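Side-chain contacts in SAM-dependent O-methyltransferase (PDB 1O54), which probably methylates N1 of adenosine 58 in tRNA, with S-adenosyl-L-methionine as the methyl donor: residues A[80-85]-A[127-132]; A[185-190]-A[197-202]; A[224-229]-A[265-270]. One frame throughout, in Å; residues are numbered along the deposited sequence.

Interaction 1 (A[80-85]-A[127-132]); sequences PSLIDE and CAVLAR
Leu82 packs its CB and CD2 against one face of the Arg132 guanidinium and its methyls against Ala128 and Val129. With CG anti to the backbone N (chi1 179°), the leucine reaches away from its own helix: CD1 sits 4.0 Å from Ala128 CB, and CD2 comes to 4.3 Å from Val129 CG2. Arg132, one turn after Ala128, reaches the other way, its chain extended from CG to NE, so that the two side chains run alongside, pointing opposite ways. The guanidinium rests one face on the leucine: Leu82 CB stands 3.4 Å above its plane, nearer its edge than its centre, and Leu82 CD2 is 3.9 Å from Arg132 NE. A leucine suits this place because it touches the flat face and leaves the N-H groups in the plane to polar partners; Arg132 NH1 forms a salt bridge with Asp109 of the second subunit. Shortening this arginine to an alanine is likely to cost that bridge, leaving the aspartate only the Leu82 N bond from these segments, and to uncover Leu82 CB and CD2. The small Ala128 lets the leucine come close to the helix.

The start of helix 82-87 is fixed by its own side chains. Asp84 N donates to Ser81 OG at 3.0 Å, and Ser81 N donates to Asp84 OD2 at 2.9 Å, nearly straight at 177° but 35° out of the carboxylate plane. This reciprocal pair is a capping box, here opening a short helix that packs on helix 125-134 of the Rossmann-like methyltransferase fold where the second subunit also meets it.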
# COMPACT_ATOMS: atom_id res chain seq x y z
N PRO A 80 -15.79 -24.42 10.85
CA PRO A 80 -15.62 -23.20 10.06
C PRO A 80 -15.94 -21.94 10.84
O PRO A 80 -16.86 -21.92 11.67
CB PRO A 80 -16.63 -23.36 8.91
CG PRO A 80 -17.36 -24.58 9.14
CD PRO A 80 -16.87 -25.26 10.38
N SER A 81 -15.17 -20.91 10.55
CA SER A 81 -15.44 -19.57 11.09
C SER A 81 -16.46 -18.89 10.18
O SER A 81 -16.73 -19.34 9.06
CB SER A 81 -14.17 -18.73 11.16
OG SER A 81 -13.61 -18.56 9.87
N LEU A 82 -16.97 -17.76 10.64
CA LEU A 82 -17.81 -16.95 9.81
C LEU A 82 -17.04 -16.51 8.57
O LEU A 82 -17.57 -16.58 7.49
CB LEU A 82 -18.33 -15.78 10.62
CG LEU A 82 -19.22 -14.81 9.85
CD1 LEU A 82 -20.41 -15.52 9.25
CD2 LEU A 82 -19.67 -13.67 10.73
N ILE A 83 -15.78 -16.12 8.73
CA ILE A 83 -14.95 -15.79 7.55
C ILE A 83 -14.90 -16.94 6.57
O ILE A 83 -15.13 -16.78 5.34
CB ILE A 83 -13.53 -15.38 7.96
CG1 ILE A 83 -13.52 -14.00 8.59
CG2 ILE A 83 -12.60 -15.37 6.72
CD1 ILE A 83 -12.16 -13.53 9.16
N ASP A 84 -14.64 -18.14 7.09
CA ASP A 84 -14.64 -19.32 6.23
C ASP A 84 -15.93 -19.46 5.45
O ASP A 84 -15.90 -19.73 4.23
CB ASP A 84 -14.42 -20.63 6.99
CG ASP A 84 -13.07 -20.71 7.66
OD1 ASP A 84 -12.05 -20.17 7.12
OD2 ASP A 84 -12.92 -21.32 8.74
N GLU A 85 -17.06 -19.28 6.13
CA GLU A 85 -18.38 -19.36 5.48
C GLU A 85 -18.58 -18.27 4.43
O GLU A 85 -19.06 -18.57 3.35
CB GLU A 85 -19.51 -19.29 6.49
CG GLU A 85 -19.59 -20.50 7.42
CD GLU A 85 -20.28 -21.71 6.80
OE1 GLU A 85 -20.75 -21.64 5.66
OE2 GLU A 85 -20.35 -22.76 7.48
N CYS A 127 -24.41 -8.51 6.85
CA CYS A 127 -25.53 -8.70 7.78
C CYS A 127 -25.13 -9.56 8.98
O CYS A 127 -25.37 -9.21 10.16
CB CYS A 127 -26.75 -9.27 7.08
SG CYS A 127 -28.20 -9.03 8.13
N ALA A 128 -24.43 -10.65 8.69
CA ALA A 128 -23.94 -11.53 9.75
C ALA A 128 -22.99 -10.86 10.71
O ALA A 128 -23.06 -11.11 11.93
CB ALA A 128 -23.28 -12.76 9.11
N VAL A 129 -22.08 -10.05 10.18
CA VAL A 129 -21.13 -9.35 11.02
C VAL A 129 -21.88 -8.39 11.98
O VAL A 129 -21.58 -8.30 13.20
CB VAL A 129 -20.10 -8.56 10.16
CG1 VAL A 129 -19.24 -7.68 11.01
CG2 VAL A 129 -19.27 -9.57 9.38
N LEU A 130 -22.84 -7.66 11.43
CA LEU A 130 -23.65 -6.74 12.22
C LEU A 130 -24.45 -7.52 13.27
O LEU A 130 -24.57 -7.05 14.40
CB LEU A 130 -24.59 -5.95 11.27
CG LEU A 130 -23.86 -5.02 10.27
CD1 LEU A 130 -24.87 -4.45 9.25
CD2 LEU A 130 -23.09 -3.90 10.96
N ALA A 131 -25.02 -8.65 12.86
CA ALA A 131 -25.83 -9.49 13.79
C ALA A 131 -24.98 -9.96 14.98
O ALA A 131 -25.44 -9.93 16.11
CB ALA A 131 -26.39 -10.69 13.07
N ARG A 132 -23.75 -10.39 14.73
CA ARG A 132 -22.88 -10.79 15.84
C ARG A 132 -22.66 -9.61 16.78
O ARG A 132 -22.72 -9.77 18.02
CB ARG A 132 -21.54 -11.30 15.34
CG ARG A 132 -21.60 -12.69 14.82
CD ARG A 132 -20.23 -13.28 14.68
NE ARG A 132 -20.30 -14.71 14.48
CZ ARG A 132 -19.23 -15.45 14.22
NH1 ARG A 132 -18.05 -14.88 14.16
NH2 ARG A 132 -19.35 -16.74 14.07

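Interaction 2 (A[185-190]-A[197-202]); sequences LFLDVP and DKCWEA
Leu185 and Leu187 both hold CG anti to the backbone N (chi1 -172° in Leu185), which carries their methyl groups out from the same face of the strand toward Cys199; the thiol, with chi1 -63°, has SG beside its own backbone N and directed at them. Leu185 makes the closer approach. Its two methyls lie alongside the cysteine, CD2 against the sulfur at 3.6 Å from Cys199 SG and CD1 at 3.9 Å from Cys199 CB. Leu187 adds one methyl farther along the strand, CD2 at 4.1 Å from Cys199 SG, so sulfur is touched by both leucines. Cysteine suits this buried position because it is slim and its polarizable sulfur packs well against methyl groups.

The axes of strand 185-187 and helix 197-202 come within 9.9 Å and run nearly antiparallel, at 167°, as expected of a helix laid on the sheet of a class I methyltransferase fold, where strand 182-187 lies between the parallel strands 115-119 and 207-213. Phe186 points from the opposite face of the strand, following the alternation of residues along it. Just beyond Leu187 comes Asp188, predicted to bind S-adenosyl-L-methionine. One turn of helix after Cys199, Ala202 CB lies 4.4 Å from Leu185 CD1, its small size suiting the approach of helix to sheet, and it also touches Ile117 of the neighbouring strand.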
# COMPACT_ATOMS: atom_id res chain seq x y z
N LEU A 185 -26.43 2.63 10.58
CA LEU A 185 -27.01 2.22 9.33
C LEU A 185 -25.91 1.95 8.35
O LEU A 185 -25.00 2.75 8.17
CB LEU A 185 -27.96 3.31 8.81
CG LEU A 185 -28.82 2.96 7.59
CD1 LEU A 185 -30.09 3.74 7.62
CD2 LEU A 185 -28.04 3.17 6.30
N PHE A 186 -25.99 0.80 7.70
CA PHE A 186 -25.06 0.44 6.62
C PHE A 186 -25.84 0.32 5.31
O PHE A 186 -26.87 -0.39 5.22
CB PHE A 186 -24.39 -0.90 6.88
CG PHE A 186 -23.42 -1.28 5.81
CD1 PHE A 186 -22.23 -0.55 5.65
CD2 PHE A 186 -23.70 -2.30 4.92
CE1 PHE A 186 -21.32 -0.87 4.63
CE2 PHE A 186 -22.80 -2.63 3.91
CZ PHE A 186 -21.62 -1.90 3.75
N LEU A 187 -25.31 0.98 4.29
CA LEU A 187 -25.97 1.10 3.01
C LEU A 187 -25.05 0.50 1.94
O LEU A 187 -23.89 0.90 1.83
CB LEU A 187 -26.21 2.55 2.69
CG LEU A 187 -26.88 2.87 1.35
CD1 LEU A 187 -28.29 2.35 1.27
CD2 LEU A 187 -26.85 4.39 1.15
N ASP A 188 -25.59 -0.45 1.16
CA ASP A 188 -24.82 -1.03 0.10
C ASP A 188 -25.80 -1.28 -1.05
O ASP A 188 -26.53 -2.29 -1.05
CB ASP A 188 -24.18 -2.31 0.54
CG ASP A 188 -23.24 -2.91 -0.49
OD1 ASP A 188 -23.13 -2.40 -1.61
OD2 ASP A 188 -22.59 -3.95 -0.23
N VAL A 189 -25.83 -0.35 -1.98
CA VAL A 189 -26.77 -0.34 -3.12
C VAL A 189 -26.00 0.22 -4.30
O VAL A 189 -24.93 0.81 -4.11
CB VAL A 189 -28.02 0.52 -2.85
CG1 VAL A 189 -28.84 -0.03 -1.68
CG2 VAL A 189 -27.64 1.94 -2.56
N PRO A 190 -26.48 0.04 -5.53
CA PRO A 190 -25.72 0.57 -6.66
C PRO A 190 -25.62 2.11 -6.68
O PRO A 190 -24.70 2.68 -7.28
CB PRO A 190 -26.53 0.07 -7.88
CG PRO A 190 -27.36 -1.06 -7.36
CD PRO A 190 -27.68 -0.71 -5.94
N ASP A 197 -30.99 10.71 2.06
CA ASP A 197 -32.05 11.41 2.83
C ASP A 197 -32.81 10.45 3.74
O ASP A 197 -33.00 10.72 4.92
CB ASP A 197 -32.99 12.22 1.94
CG ASP A 197 -33.71 11.39 0.90
OD1 ASP A 197 -33.31 10.24 0.55
OD2 ASP A 197 -34.72 11.88 0.36
N LYS A 198 -33.23 9.31 3.21
CA LYS A 198 -33.97 8.34 4.00
C LYS A 198 -33.13 7.77 5.13
O LYS A 198 -33.66 7.50 6.21
CB LYS A 198 -34.43 7.19 3.10
CG LYS A 198 -35.43 7.58 2.00
CD LYS A 198 -36.51 8.48 2.50
N CYS A 199 -31.84 7.54 4.86
CA CYS A 199 -30.88 7.10 5.87
C CYS A 199 -30.76 8.11 7.00
O CYS A 199 -30.88 7.77 8.16
CB CYS A 199 -29.50 6.81 5.25
SG CYS A 199 -29.57 5.46 4.05
N TRP A 200 -30.56 9.37 6.65
CA TRP A 200 -30.51 10.42 7.65
C TRP A 200 -31.76 10.39 8.53
O TRP A 200 -31.67 10.46 9.75
CB TRP A 200 -30.34 11.80 6.98
CG TRP A 200 -30.14 12.93 7.96
CD1 TRP A 200 -28.96 13.43 8.42
CD2 TRP A 200 -31.17 13.68 8.61
NE1 TRP A 200 -29.18 14.44 9.32
CE2 TRP A 200 -30.53 14.61 9.47
CE3 TRP A 200 -32.57 13.66 8.55
CZ2 TRP A 200 -31.25 15.53 10.24
CZ3 TRP A 200 -33.27 14.53 9.36
CH2 TRP A 200 -32.60 15.46 10.20
N GLU A 201 -32.93 10.27 7.92
CA GLU A 201 -34.20 10.32 8.68
C GLU A 201 -34.32 9.21 9.72
O GLU A 201 -34.93 9.39 10.77
CB GLU A 201 -35.38 10.28 7.72
CG GLU A 201 -35.51 11.57 6.92
CD GLU A 201 -36.47 11.49 5.74
OE1 GLU A 201 -37.04 10.40 5.44
OE2 GLU A 201 -36.64 12.56 5.10
N ALA A 202 -33.77 8.05 9.39
CA ALA A 202 -33.87 6.87 10.27
C ALA A 202 -32.90 6.89 11.46
O ALA A 202 -33.16 6.21 12.45
CB ALA A 202 -33.66 5.61 9.45

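Interaction 3 (A[224-229]-A[265-270]); sequences KKLQEL and IFATKV
Leu226 spreads its two methyl groups over two residues of strand 263-269. CD1 goes to Ile265, 3.7 Å from the branch methyl CG2, and CD2 goes to Ala267, 4.2 Å from CB. Both strand residues face the helix, being two apart, whereas Phe266 between them points to the other side of the sheet. The isoleucine and leucine side chains meet at a slant, and no hydrogen bond joins the two segments; the contact is wholly apolar.

The torsions explain which branch touches. Leu226 has CG anti to its carbonyl carbon (chi1 -73°), and the fork beyond CG then sets one methyl toward each partner. In Ile265 it is CG2 that stands anti to the backbone N, and this methyl, rather than the longer CG1 arm, receives the leucine. A beta-branched isoleucine suits the extended strand and offers that short branch to the helix. Ala267 has only its CB, which suits the position nearest the helix backbone, the two CA atoms of Leu226 and Ala267 being 7.9 Å apart.

Around this core the apolar shell continues. Leu226 also packs on Phe209 of strand 207-213, on Ile234 of strand 234-245 and on Ile196 at the start of helix 196-202, while Ala267 touches Phe231 and Ile234. Farther out, the strand is held by backbone bonds on both sides, Ile265 to Thr211 and Ala267 to Phe209 on one, Phe266 to Glu235 on the other. Beyond the leucine, Gln227 NE2 bonds to Pro246 O of the second subunit. Helix 216-228 thus covers one face of the sheet at strand 263-269, the reversed strand inserted between 207-213 and 234-245 that is characteristic of the class I methyltransferase sheet.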
# COMPACT_ATOMS: atom_id res chain seq x y z
N LYS A 224 -21.02 14.32 -2.19
CA LYS A 224 -21.80 15.52 -2.52
C LYS A 224 -23.14 15.48 -1.79
O LYS A 224 -23.60 16.47 -1.22
CB LYS A 224 -22.05 15.62 -4.02
CG LYS A 224 -22.78 16.89 -4.39
CD LYS A 224 -22.74 17.16 -5.85
CE LYS A 224 -23.47 18.48 -6.17
NZ LYS A 224 -22.68 19.69 -5.69
N LYS A 225 -23.79 14.32 -1.83
CA LYS A 225 -25.10 14.16 -1.23
C LYS A 225 -25.04 14.26 0.31
O LYS A 225 -25.86 14.92 0.95
CB LYS A 225 -25.71 12.85 -1.72
CG LYS A 225 -27.04 12.53 -1.10
CD LYS A 225 -28.08 13.59 -1.37
CE LYS A 225 -28.32 13.78 -2.86
N LEU A 226 -24.04 13.63 0.91
CA LEU A 226 -23.83 13.74 2.35
C LEU A 226 -23.66 15.20 2.80
O LEU A 226 -24.18 15.61 3.86
CB LEU A 226 -22.60 12.91 2.79
CG LEU A 226 -22.79 11.39 2.78
CD1 LEU A 226 -21.47 10.71 2.94
CD2 LEU A 226 -23.72 10.90 3.90
N GLN A 227 -22.93 15.97 2.00
CA GLN A 227 -22.61 17.33 2.34
C GLN A 227 -23.82 18.25 2.21
O GLN A 227 -23.80 19.36 2.73
CB GLN A 227 -21.36 17.80 1.56
CG GLN A 227 -20.16 17.08 2.20
CD GLN A 227 -18.84 17.23 1.51
OE1 GLN A 227 -18.75 17.89 0.48
NE2 GLN A 227 -17.79 16.59 2.08
N GLU A 228 -24.87 17.79 1.55
CA GLU A 228 -26.12 18.56 1.47
C GLU A 228 -26.97 18.41 2.74
O GLU A 228 -27.88 19.21 2.94
CB GLU A 228 -26.92 18.13 0.25
CG GLU A 228 -26.23 18.53 -1.04
CD GLU A 228 -26.83 17.91 -2.29
OE1 GLU A 228 -27.87 17.21 -2.21
OE2 GLU A 228 -26.25 18.16 -3.37
N LEU A 229 -26.69 17.39 3.56
CA LEU A 229 -27.52 17.03 4.71
C LEU A 229 -26.77 17.25 6.04
O LEU A 229 -25.55 17.51 6.02
CB LEU A 229 -27.93 15.57 4.61
CG LEU A 229 -29.04 15.22 3.61
CD1 LEU A 229 -29.00 13.75 3.37
CD2 LEU A 229 -30.36 15.62 4.17
N ILE A 265 -17.18 4.89 3.18
CA ILE A 265 -17.52 6.26 3.54
C ILE A 265 -18.32 6.25 4.81
O ILE A 265 -19.27 5.47 4.91
CB ILE A 265 -18.35 6.93 2.42
CG1 ILE A 265 -17.62 6.87 1.05
CG2 ILE A 265 -18.66 8.36 2.78
CD1 ILE A 265 -18.49 7.25 -0.11
N PHE A 266 -17.95 7.11 5.76
CA PHE A 266 -18.62 7.19 7.05
C PHE A 266 -19.07 8.60 7.32
O PHE A 266 -18.45 9.55 6.85
CB PHE A 266 -17.59 6.80 8.12
CG PHE A 266 -17.02 5.41 7.95
CD1 PHE A 266 -15.88 5.22 7.21
CD2 PHE A 266 -17.63 4.32 8.50
CE1 PHE A 266 -15.34 3.93 7.01
CE2 PHE A 266 -17.09 3.03 8.33
CZ PHE A 266 -15.96 2.86 7.56
N ALA A 267 -20.13 8.76 8.10
CA ALA A 267 -20.63 10.05 8.52
C ALA A 267 -21.46 9.87 9.80
O ALA A 267 -21.93 8.77 10.10
CB ALA A 267 -21.46 10.65 7.43
N THR A 268 -21.59 10.95 10.56
CA THR A 268 -22.37 10.98 11.79
C THR A 268 -23.51 11.95 11.64
O THR A 268 -23.27 13.10 11.28
CB THR A 268 -21.43 11.42 12.93
OG1 THR A 268 -20.41 10.41 13.12
CG2 THR A 268 -22.19 11.53 14.25
N LYS A 269 -24.72 11.50 11.94
CA LYS A 269 -25.91 12.33 11.88
C LYS A 269 -25.96 13.33 13.01
O LYS A 269 -25.79 12.98 14.18
CB LYS A 269 -27.16 11.48 11.93
CG LYS A 269 -28.49 12.28 11.75
CD LYS A 269 -29.51 11.82 12.61
CE LYS A 269 -30.73 12.70 12.69
NZ LYS A 269 -31.89 11.98 12.13
N VAL A 270 -26.26 14.57 12.65
CA VAL A 270 -26.63 15.59 13.63
C VAL A 270 -28.02 16.11 13.29
O VAL A 270 -28.54 15.87 12.19
CB VAL A 270 -25.60 16.70 13.69
CG1 VAL A 270 -24.28 16.13 14.21
CG2 VAL A 270 -25.43 17.41 12.32

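How the interactions relate
Along the chain the three contacts follow one another in series, and each involves the methyltransferase domain. Interaction 1 lies apart, its centre 22 Å from that of interaction 2 and 28 Å from that of interaction 3, yet it reaches the former where Leu130 of helix 125-134 packs on Phe186 of strand 182-187. Interactions 2 and 3, with centres 10 Å apart, share the mixed sheet and meet through Trp200 O and Lys269 NZ, 2.8 Å apart in a probable hydrogen bond. Strand 207-213 pairs with both of their strands. Interactions 1 and 3 also touch the second subunit of the tetramer, while interaction 2 holds Asp188, predicted to bind S-adenosyl-L-methionine.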